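Local coordinates for protein alternansucrase (Leuconostoc mesenteroides, PDB 6HVG) that is a large multidomain enzyme of glycosyl hydrolase family 70, with a circularly permuted TIM-barrel core, accompanying beta domains and choline-binding-like repeats, at residues L940-L944 / Y955-A961. Sequence-based numbering, arbitrary orientation.
Sequences LYRAL and YDSDDKA
R942 reaches from its strand into the bend of 955-961 and is held there through NE and NH1. NE forms a salt bridge with D958 OD1 at 2.7 Å, meeting that oxygen nearly head-on along its C-O bond; guanidinium and carboxylate planes cross at 77°. One nitrogen meets one oxygen, so the pairing is single-pronged. NH1 donates to Y955 O at 2.9 Å, entering from above that carbonyl's plane, and also to A943 O in its own strand at 3.1 Å. Y955 O and A943 O both lie near the guanidinium plane, which limits its rotation, while S957 C sits over one face, 3.6 Å above it. The side chain gets there by placing CG between backbone N and carbonyl carbon (chi1 65°) and bending again at chi2. Beside the aliphatic part of R942, A961 CB lies 3.9 Å from CD, and A943 CB packs against Y955 CD2. Y955 N bonds almost straight to L944 O, 171° at the hydrogen, just past the end of strand 952-954. In the second shell, G1011 N engages D958 OD2, orienting the carboxylate that receives NE. The loop 955-961 connects strands 952-954 and 962-965, both antiparallel partners of 940-947, within a branched antiparallel sheet; strand 1003-1009 also pairs with 940-947, and the side chains of R942 and L944 rest on Y857 and A853 of helix 844-857.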
loop_
_atom_site.group_PDB
_atom_site.type_symbol
_atom_site.label_atom_id
_atom_site.label_comp_id
_atom_site.label_asym_id
_atom_site.label_seq_id
_atom_site.Cartn_x
_atom_site.Cartn_y
_atom_site.Cartn_z
ATOM N N LEU A 940 36.270 -22.879 32.961
ATOM C CA LEU A 940 36.705 -21.572 32.499
ATOM C C LEU A 940 35.973 -21.231 31.231
ATOM O O LEU A 940 35.905 -22.053 30.299
ATOM C CB LEU A 940 38.206 -21.555 32.237
ATOM C CG LEU A 940 38.846 -20.168 32.156
ATOM C CD1 LEU A 940 38.815 -19.487 33.520
ATOM C CD2 LEU A 940 40.281 -20.226 31.663
ATOM N N TYR A 941 35.415 -20.024 31.202
ATOM C CA TYR A 941 34.720 -19.504 30.029
ATOM C C TYR A 941 35.428 -18.227 29.526
ATOM O O TYR A 941 36.035 -17.506 30.302
ATOM C CB TYR A 941 33.253 -19.217 30.367
ATOM C CG TYR A 941 32.359 -20.431 30.315
ATOM C CD1 TYR A 941 32.373 -21.377 31.327
ATOM C CD2 TYR A 941 31.496 -20.636 29.253
ATOM C CE1 TYR A 941 31.567 -22.494 31.266
ATOM C CE2 TYR A 941 30.681 -21.750 29.192
ATOM C CZ TYR A 941 30.727 -22.677 30.204
ATOM O OH TYR A 941 29.918 -23.781 30.114
ATOM N N ARG A 942 35.366 -17.989 28.216
ATOM C CA ARG A 942 35.925 -16.780 27.610
ATOM C C ARG A 942 34.924 -16.078 26.714
ATOM O O ARG A 942 34.072 -16.713 26.106
ATOM C CB ARG A 942 37.182 -17.099 26.797
ATOM C CG ARG A 942 37.003 -17.984 25.560
ATOM C CD ARG A 942 36.726 -17.196 24.297
ATOM N NE ARG A 942 36.798 -18.030 23.093
ATOM C CZ ARG A 942 36.595 -17.574 21.858
ATOM N NH1 ARG A 942 36.251 -16.302 21.645
ATOM N NH2 ARG A 942 36.729 -18.378 20.811
ATOM N N ALA A 943 35.033 -14.759 26.643
ATOM C CA ALA A 943 34.129 -13.950 25.842
ATOM C C ALA A 943 34.322 -14.172 24.353
ATOM O O ALA A 943 35.433 -14.282 23.888
ATOM C CB ALA A 943 34.321 -12.472 26.184
ATOM N N LEU A 944 33.211 -14.268 23.640
ATOM C CA LEU A 944 33.202 -14.252 22.189
ATOM C C LEU A 944 32.973 -12.821 21.670
ATOM O O LEU A 944 33.563 -12.398 20.670
ATOM C CB LEU A 944 32.079 -15.162 21.687
ATOM C CG LEU A 944 31.990 -15.393 20.178
ATOM C CD1 LEU A 944 33.055 -16.392 19.723
ATOM C CD2 LEU A 944 30.607 -15.899 19.818
ATOM N N TYR A 955 36.132 -11.612 19.660
ATOM C CA TYR A 955 37.308 -12.416 20.013
ATOM C C TYR A 955 37.294 -13.714 19.223
ATOM O O TYR A 955 36.399 -14.546 19.401
ATOM C CB TYR A 955 37.332 -12.680 21.524
ATOM C CG TYR A 955 37.358 -11.404 22.338
ATOM C CD1 TYR A 955 38.496 -10.609 22.378
ATOM C CD2 TYR A 955 36.237 -10.972 23.037
ATOM C CE1 TYR A 955 38.528 -9.418 23.091
ATOM C CE2 TYR A 955 36.252 -9.773 23.743
ATOM C CZ TYR A 955 37.404 -9.011 23.771
ATOM O OH TYR A 955 37.443 -7.851 24.484
ATOM N N ASP A 956 38.291 -13.889 18.360
ATOM C CA ASP A 956 38.280 -14.985 17.369
ATOM C C ASP A 956 38.716 -16.324 17.947
ATOM O O ASP A 956 38.350 -17.372 17.409
ATOM C CB ASP A 956 39.158 -14.633 16.160
ATOM C CG ASP A 956 38.859 -13.243 15.604
ATOM O OD1 ASP A 956 37.671 -12.848 15.602
ATOM O OD2 ASP A 956 39.804 -12.530 15.202
ATOM N N SER A 957 39.484 -16.286 19.037
ATOM C CA SER A 957 39.960 -17.505 19.693
ATOM C C SER A 957 40.196 -17.298 21.204
ATOM O O SER A 957 40.151 -16.171 21.689
ATOM C CB SER A 957 41.253 -17.933 19.026
ATOM O OG SER A 957 42.184 -16.863 19.019
ATOM N N ASP A 958 40.472 -18.377 21.936
ATOM C CA ASP A 958 40.551 -18.328 23.395
ATOM C C ASP A 958 41.669 -17.419 23.918
ATOM O O ASP A 958 41.505 -16.751 24.947
ATOM C CB ASP A 958 40.757 -19.732 23.963
ATOM C CG ASP A 958 39.571 -20.643 23.760
ATOM O OD1 ASP A 958 38.453 -20.130 23.554
ATOM O OD2 ASP A 958 39.748 -21.885 23.832
ATOM N N ASP A 959 42.818 -17.422 23.245
ATOM C CA ASP A 959 44.009 -16.678 23.727
ATOM C C ASP A 959 43.804 -15.166 23.758
ATOM O O ASP A 959 44.307 -14.488 24.643
ATOM C CB ASP A 959 45.255 -17.022 22.899
ATOM C CG ASP A 959 44.941 -17.260 21.454
ATOM O OD1 ASP A 959 44.184 -18.209 21.203
ATOM O OD2 ASP A 959 45.467 -16.547 20.576
ATOM N N LYS A 960 43.050 -14.650 22.791
ATOM C CA LYS A 960 42.877 -13.200 22.656
ATOM C C LYS A 960 41.795 -12.617 23.573
ATOM O O LYS A 960 41.640 -11.398 23.661
ATOM C CB LYS A 960 42.615 -12.835 21.190
ATOM C CG LYS A 960 43.774 -13.223 20.282
ATOM C CD LYS A 960 43.618 -12.761 18.849
ATOM C CE LYS A 960 42.560 -13.574 18.108
ATOM N NZ LYS A 960 42.377 -13.196 16.679
ATOM N N ALA A 961 41.040 -13.479 24.250
ATOM C CA ALA A 961 39.861 -13.047 25.012
ATOM C C ALA A 961 40.028 -13.155 26.523
ATOM O O ALA A 961 40.767 -14.011 27.011
ATOM C CB ALA A 961 38.644 -13.850 24.590
#